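Local coordinates for hypothetical protein PH0823 (Pyrococcus horikoshii, PDB 2DUM) that is of unknown function but belongs to the universal stress protein A family, whose members have an alpha/beta fold and often act in stress responses, at residues F102-P105 / W106-I109; M141-L144 / R145-K149. All coordinates share one frame; numbering follows the deposited sequence.

How the contacts relate
Contact 1 (102-109) starts helix 105-115 and contact 2 (141-149) ends helix 138-146, in one parallel alpha/beta fold. Contact 1 leads in from strand 95-103. Contact 2 runs out toward strand 151-154. These two strands are the outermost within this chain. Both contacts are partly buried, each with three buried residues, but contact 2 also has the exposed K146. Their helices pack together where W106 meets R142 and V143, and I109 meets V143. Contact 1 adds an aliphatic-aromatic contact and acidic side chains paired with bases of its own chain. Contact 2 is mostly backbone bonding, is rich in basic residues, and faces the second subunit through L144 and the residues after it.

Contact 1. Residues F102-P105 / W106-I109; sequences FGIP and WDEI
Backbone hydrogen bonds from the first helical turn converge on I104 and P105. I104 O accepts two of them. E108 N lies 2.9 Å from I104 O. D107 N, at 2.8 Å from I104 O, shares the same acceptor. I109 N bonds to P105 O at 3.0 Å, which continues the helical pattern.

The apolar part is I104 against W106. I104 CG1 stands over one face of the indole, 4.1 Å from the centroid of the W106 six-membered ring, in a CH-pi contact. I104 CB is 4.0 Å from W106 CZ3. The indole is set for this by a chi1 of 88°, which places CG between the backbone N and the carbonyl carbon. R142 and V143 of helix 138-146 also touch W106.

E108 reaches back toward the strand end. Its chain bends at chi2, and E108 CG packs 3.5 Å from F102 O. Its carboxylate forms salt bridges with R101 and K111, and K111 also pairs with D107. With an alanine at this position, R101 is likely to lose its acidic mate, K111 would probably keep only the D107 part of the pairing described here, and a gap would probably open beside F102 O. G103 lies next to the E108 chain, and its backbone also bonds to I42 and E44 of the neighbouring strand region.

I104 is the N-cap residue and P105 the first residue of the helix. The arrangement is a strand-to-helix turn of the parallel alpha/beta fold of universal stress proteins.

Contact 2. Residues M141-L144 / R145-K149; sequences MRVL and RKTKK
T147 turns its side chain back over the last helical turn, toward V143. T147 CG2 lies between its own backbone N and carbonyl carbon, and it rests 3.5 Å from V143 O. T147 CB also comes to 4.3 Å of V143 CG1, a distant approach. The CB of V143 points away from 145-149, and its side chain touches I109 of helix 105-115.

V143 O is held by two backbone donors. T147 N is 3.0 Å from V143 O. K146 N, 2.9 Å from V143 O, comes from well above the carbonyl plane. This is the C-terminal turn of helix 138-146. T147 is the first residue to leave the helical conformation, and the chain then runs toward strand 151-154 of the parallel sheet.

The K146 side chain lies beside the carbonyl of R142. Bends at chi2 and chi3 bring K146 CD to 3.4 Å from R142 O. The two like charges stay apart, with K146 NZ 5.8 Å from R142 NE. R145 lays its CB 3.4 Å from M141 O, and a bend at chi2 then carries its guanidinium away from the turn. The bond from R145 N to M141 O is weak.

L144 faces the dimer partner and packs on L144 of the second subunit. K155 of that subunit donates hydrogen bonds to L144 O and T147 O, and K149 forms a salt bridge with D158 of the second subunit.

Contact 1. Residues F102-P105 / W106-I109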
ATOM      1  N   PHE A 102      10.056  -3.089  22.135  1.00 60.81           N
ATOM      2  CA  PHE A 102      10.864  -1.828  22.289  1.00 63.64           C
ATOM      3  C   PHE A 102      11.719  -1.555  21.085  1.00 64.39           C
ATOM      4  O   PHE A 102      12.198  -2.490  20.436  1.00 65.25           O
ATOM      5  CB  PHE A 102      11.748  -1.890  23.548  1.00 64.59           C
ATOM      6  CG  PHE A 102      10.946  -1.888  24.756  1.00 67.27           C
ATOM      7  CD1 PHE A 102      10.653  -3.090  25.408  1.00 71.82           C
ATOM      8  CD2 PHE A 102      10.295  -0.715  25.144  1.00 70.46           C
ATOM      9  CE1 PHE A 102       9.761  -3.121  26.529  1.00 73.45           C
ATOM     10  CE2 PHE A 102       9.397  -0.725  26.237  1.00 72.65           C
ATOM     11  CZ  PHE A 102       9.129  -1.930  26.941  1.00 71.01           C
ATOM     12  N   GLY A 103      11.962  -0.303  20.754  1.00 64.88           N
ATOM     13  CA  GLY A 103      12.976  -0.126  19.701  1.00 66.09           C
ATOM     14  C   GLY A 103      12.761   1.017  18.764  1.00 66.74           C
ATOM     15  O   GLY A 103      12.145   2.034  19.142  1.00 67.39           O
ATOM     16  N   ILE A 104      13.281   0.893  17.549  1.00 66.76           N
ATOM     17  CA  ILE A 104      13.029   1.982  16.581  1.00 66.90           C
ATOM     18  C   ILE A 104      11.825   1.572  15.786  1.00 65.46           C
ATOM     19  O   ILE A 104      11.815   0.501  15.147  1.00 65.04           O
ATOM     20  CB  ILE A 104      14.275   2.415  15.658  1.00 67.60           C
ATOM     21  CG1 ILE A 104      14.959   1.182  14.999  1.00 68.85           C
ATOM     22  CG2 ILE A 104      15.228   3.348  16.438  1.00 66.36           C
ATOM     23  CD1 ILE A 104      14.809  -0.200  15.818  1.00 69.98           C
ATOM     24  N   PRO A 105      10.801   2.403  15.857  1.00 64.42           N
ATOM     25  CA  PRO A 105       9.593   2.021  15.210  1.00 64.95           C
ATOM     26  C   PRO A 105       9.793   1.227  13.876  1.00 65.23           C
ATOM     27  O   PRO A 105       9.564   0.003  13.873  1.00 64.96           O
ATOM     28  CB  PRO A 105       8.838   3.352  15.120  1.00 65.20           C
ATOM     29  CG  PRO A 105       9.191   4.018  16.426  1.00 63.85           C
ATOM     30  CD  PRO A 105      10.678   3.705  16.527  1.00 64.05           C
ATOM     31  N   TRP A 106      10.271   1.853  12.794  1.00 65.48           N
ATOM     32  CA  TRP A 106      10.298   1.130  11.499  1.00 65.11           C
ATOM     33  C   TRP A 106      11.048  -0.191  11.551  1.00 62.80           C
ATOM     34  O   TRP A 106      10.866  -1.051  10.695  1.00 62.06           O
ATOM     35  CB  TRP A 106      10.937   1.950  10.365  1.00 68.30           C
ATOM     36  CG  TRP A 106      12.397   1.724  10.341  1.00 70.09           C
ATOM     37  CD1 TRP A 106      13.104   0.637   9.826  1.00 72.91           C
ATOM     38  CD2 TRP A 106      13.331   2.562  10.936  1.00 72.14           C
ATOM     39  NE1 TRP A 106      14.445   0.790  10.070  1.00 71.85           N
ATOM     40  CE2 TRP A 106      14.609   1.965  10.758  1.00 72.44           C
ATOM     41  CE3 TRP A 106      13.218   3.771  11.634  1.00 74.84           C
ATOM     42  CZ2 TRP A 106      15.763   2.536  11.264  1.00 73.53           C
ATOM     43  CZ3 TRP A 106      14.369   4.357  12.120  1.00 74.54           C
ATOM     44  CH2 TRP A 106      15.636   3.736  11.937  1.00 74.04           C
ATOM     45  N   ASP A 107      11.942  -0.326  12.510  1.00 60.46           N
ATOM     46  CA  ASP A 107      12.826  -1.449  12.461  1.00 58.67           C
ATOM     47  C   ASP A 107      12.119  -2.597  13.173  1.00 56.90           C
ATOM     48  O   ASP A 107      12.215  -3.782  12.821  1.00 55.09           O
ATOM     49  CB  ASP A 107      14.189  -1.097  13.052  1.00 58.42           C
ATOM     50  CG  ASP A 107      15.215  -2.245  12.893  1.00 62.36           C
ATOM     51  OD1 ASP A 107      15.809  -2.673  13.925  1.00 66.16           O
ATOM     52  OD2 ASP A 107      15.426  -2.771  11.756  1.00 64.51           O
ATOM     53  N   GLU A 108      11.350  -2.233  14.166  1.00 55.50           N
ATOM     54  CA  GLU A 108      10.590  -3.264  14.790  1.00 55.04           C
ATOM     55  C   GLU A 108       9.463  -3.745  13.864  1.00 52.36           C
ATOM     56  O   GLU A 108       9.345  -4.945  13.622  1.00 51.27           O
ATOM     57  CB  GLU A 108      10.101  -2.791  16.140  1.00 56.27           C
ATOM     58  CG  GLU A 108      11.256  -2.517  17.105  1.00 63.04           C
ATOM     59  CD  GLU A 108      12.385  -3.581  17.052  1.00 71.96           C
ATOM     60  OE1 GLU A 108      13.593  -3.189  17.226  1.00 75.25           O
ATOM     61  OE2 GLU A 108      12.048  -4.790  16.855  1.00 75.76           O
ATOM     62  N   ILE A 109       8.668  -2.800  13.340  1.00 49.32           N
ATOM     63  CA  ILE A 109       7.704  -3.067  12.283  1.00 46.14           C
ATOM     64  C   ILE A 109       8.260  -4.089  11.282  1.00 46.24           C
ATOM     65  O   ILE A 109       7.631  -5.101  11.023  1.00 46.10           O
ATOM     66  CB  ILE A 109       7.366  -1.804  11.467  1.00 45.04           C
ATOM     67  CG1 ILE A 109       7.082  -0.591  12.337  1.00 43.24           C
ATOM     68  CG2 ILE A 109       6.204  -2.040  10.655  1.00 42.95           C
ATOM     69  CD1 ILE A 109       5.907  -0.721  13.142  1.00 40.47           C
TER

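Contact 2. Residues M141-L144 / R145-K149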
ATOM      1  N   MET A 141       7.436   5.742   4.998  1.00 56.40           N
ATOM      2  CA  MET A 141       8.574   5.710   4.146  1.00 58.79           C
ATOM      3  C   MET A 141       9.667   4.642   4.477  1.00 59.17           C
ATOM      4  O   MET A 141      10.172   3.919   3.573  1.00 59.68           O
ATOM      5  CB  MET A 141       9.221   7.081   4.186  1.00 60.54           C
ATOM      6  CG  MET A 141       8.512   8.160   3.401  1.00 64.37           C
ATOM      7  SD  MET A 141       8.098   7.684   1.693  1.00 76.86           S
ATOM      8  CE  MET A 141       7.734   9.356   1.038  1.00 70.84           C
ATOM      9  N   ARG A 142      10.082   4.554   5.737  1.00 58.42           N
ATOM     10  CA  ARG A 142      11.195   3.668   6.038  1.00 58.91           C
ATOM     11  C   ARG A 142      10.828   2.159   6.060  1.00 57.23           C
ATOM     12  O   ARG A 142      11.598   1.295   5.562  1.00 57.61           O
ATOM     13  CB  ARG A 142      11.966   4.138   7.269  1.00 58.92           C
ATOM     14  CG  ARG A 142      13.000   5.264   6.921  1.00 63.06           C
ATOM     15  CD  ARG A 142      14.156   5.588   8.014  1.00 63.50           C
ATOM     16  NE  ARG A 142      14.053   6.997   8.466  1.00 72.64           N
ATOM     17  CZ  ARG A 142      13.186   7.452   9.396  1.00 74.46           C
ATOM     18  NH1 ARG A 142      13.157   8.741   9.701  1.00 72.84           N
ATOM     19  NH2 ARG A 142      12.348   6.627  10.046  1.00 78.43           N
ATOM     20  N   VAL A 143       9.660   1.831   6.606  1.00 55.03           N
ATOM     21  CA  VAL A 143       9.124   0.492   6.385  1.00 52.60           C
ATOM     22  C   VAL A 143       8.951   0.284   4.881  1.00 52.41           C
ATOM     23  O   VAL A 143       9.549  -0.659   4.338  1.00 52.10           O
ATOM     24  CB  VAL A 143       7.809   0.219   7.124  1.00 51.95           C
ATOM     25  CG1 VAL A 143       7.417  -1.176   6.955  1.00 46.44           C
ATOM     26  CG2 VAL A 143       8.000   0.458   8.543  1.00 51.63           C
ATOM     27  N   LEU A 144       8.187   1.169   4.224  1.00 50.89           N
ATOM     28  CA  LEU A 144       8.058   1.122   2.782  1.00 50.60           C
ATOM     29  C   LEU A 144       9.269   0.586   2.052  1.00 51.53           C
ATOM     30  O   LEU A 144       9.141  -0.293   1.204  1.00 50.33           O
ATOM     31  CB  LEU A 144       7.773   2.476   2.229  1.00 49.27           C
ATOM     32  CG  LEU A 144       6.481   2.208   1.531  1.00 48.75           C
ATOM     33  CD1 LEU A 144       5.829   3.499   1.074  1.00 50.04           C
ATOM     34  CD2 LEU A 144       6.739   1.295   0.407  1.00 48.08           C
ATOM     35  N   ARG A 145      10.432   1.118   2.420  1.00 54.05           N
ATOM     36  CA  ARG A 145      11.689   0.915   1.710  1.00 57.43           C
ATOM     37  C   ARG A 145      12.477  -0.356   2.113  1.00 57.59           C
ATOM     38  O   ARG A 145      13.251  -0.885   1.343  1.00 56.96           O
ATOM     39  CB  ARG A 145      12.568   2.150   1.962  1.00 60.04           C
ATOM     40  CG  ARG A 145      13.137   2.862   0.688  1.00 66.43           C
ATOM     41  CD  ARG A 145      12.218   4.098   0.139  1.00 73.37           C
ATOM     42  NE  ARG A 145      12.853   4.818  -1.023  1.00 76.09           N
ATOM     43  CZ  ARG A 145      12.312   5.789  -1.804  1.00 75.62           C
ATOM     44  NH1 ARG A 145      11.060   6.223  -1.569  1.00 78.63           N
ATOM     45  NH2 ARG A 145      13.023   6.309  -2.845  1.00 73.67           N
ATOM     46  N   LYS A 146      12.292  -0.818   3.345  1.00 58.04           N
ATOM     47  CA  LYS A 146      13.143  -1.816   3.902  1.00 57.85           C
ATOM     48  C   LYS A 146      12.469  -3.152   3.797  1.00 56.96           C
ATOM     49  O   LYS A 146      13.120  -4.206   3.745  1.00 58.36           O
ATOM     50  CB  LYS A 146      13.453  -1.466   5.360  1.00 59.70           C
ATOM     51  CG  LYS A 146      14.885  -0.858   5.639  1.00 62.48           C
ATOM     52  CD  LYS A 146      14.912   0.731   5.591  1.00 68.79           C
ATOM     53  CE  LYS A 146      16.319   1.424   5.062  1.00 68.24           C
ATOM     54  NZ  LYS A 146      16.398   3.007   5.005  1.00 66.40           N
ATOM     55  N   THR A 147      11.153  -3.141   3.733  1.00 55.07           N
ATOM     56  CA  THR A 147      10.429  -4.409   3.757  1.00 52.64           C
ATOM     57  C   THR A 147      10.375  -5.200   2.438  1.00 52.23           C
ATOM     58  O   THR A 147      10.698  -4.660   1.393  1.00 52.17           O
ATOM     59  CB  THR A 147       9.072  -4.215   4.343  1.00 52.24           C
ATOM     60  OG1 THR A 147       8.645  -5.464   4.818  1.00 52.51           O
ATOM     61  CG2 THR A 147       8.064  -3.694   3.356  1.00 50.63           C
ATOM     62  N   LYS A 148      10.024  -6.491   2.506  1.00 51.96           N
ATOM     63  CA  LYS A 148       9.776  -7.368   1.290  1.00 51.30           C
ATOM     64  C   LYS A 148       8.295  -7.712   1.124  1.00 49.23           C
ATOM     65  O   LYS A 148       7.742  -7.904  -0.009  1.00 50.33           O
ATOM     66  CB  LYS A 148      10.510  -8.703   1.359  1.00 51.67           C
ATOM     67  CG  LYS A 148      11.942  -8.651   1.888  1.00 54.10           C
ATOM     68  CD  LYS A 148      12.866  -7.733   1.098  1.00 55.67           C
ATOM     69  CE  LYS A 148      14.204  -7.593   1.861  1.00 56.36           C
ATOM     70  NZ  LYS A 148      14.494  -8.941   2.434  1.00 54.26           N
ATOM     71  N   LYS A 149       7.660  -7.790   2.281  1.00 46.00           N
ATOM     72  CA  LYS A 149       6.214  -7.784   2.425  1.00 42.38           C
ATOM     73  C   LYS A 149       5.453  -6.664   1.551  1.00 41.40           C
ATOM     74  O   LYS A 149       6.083  -5.657   1.099  1.00 40.51           O
ATOM     75  CB  LYS A 149       5.909  -7.744   3.942  1.00 42.31           C
ATOM     76  CG  LYS A 149       5.790  -9.105   4.686  1.00 41.56           C
ATOM     77  CD  LYS A 149       7.029  -9.933   4.661  1.00 46.71           C
ATOM     78  CE  LYS A 149       6.787 -11.281   5.264  1.00 52.82           C
ATOM     79  NZ  LYS A 149       5.681 -12.066   4.542  1.00 58.16           N
TER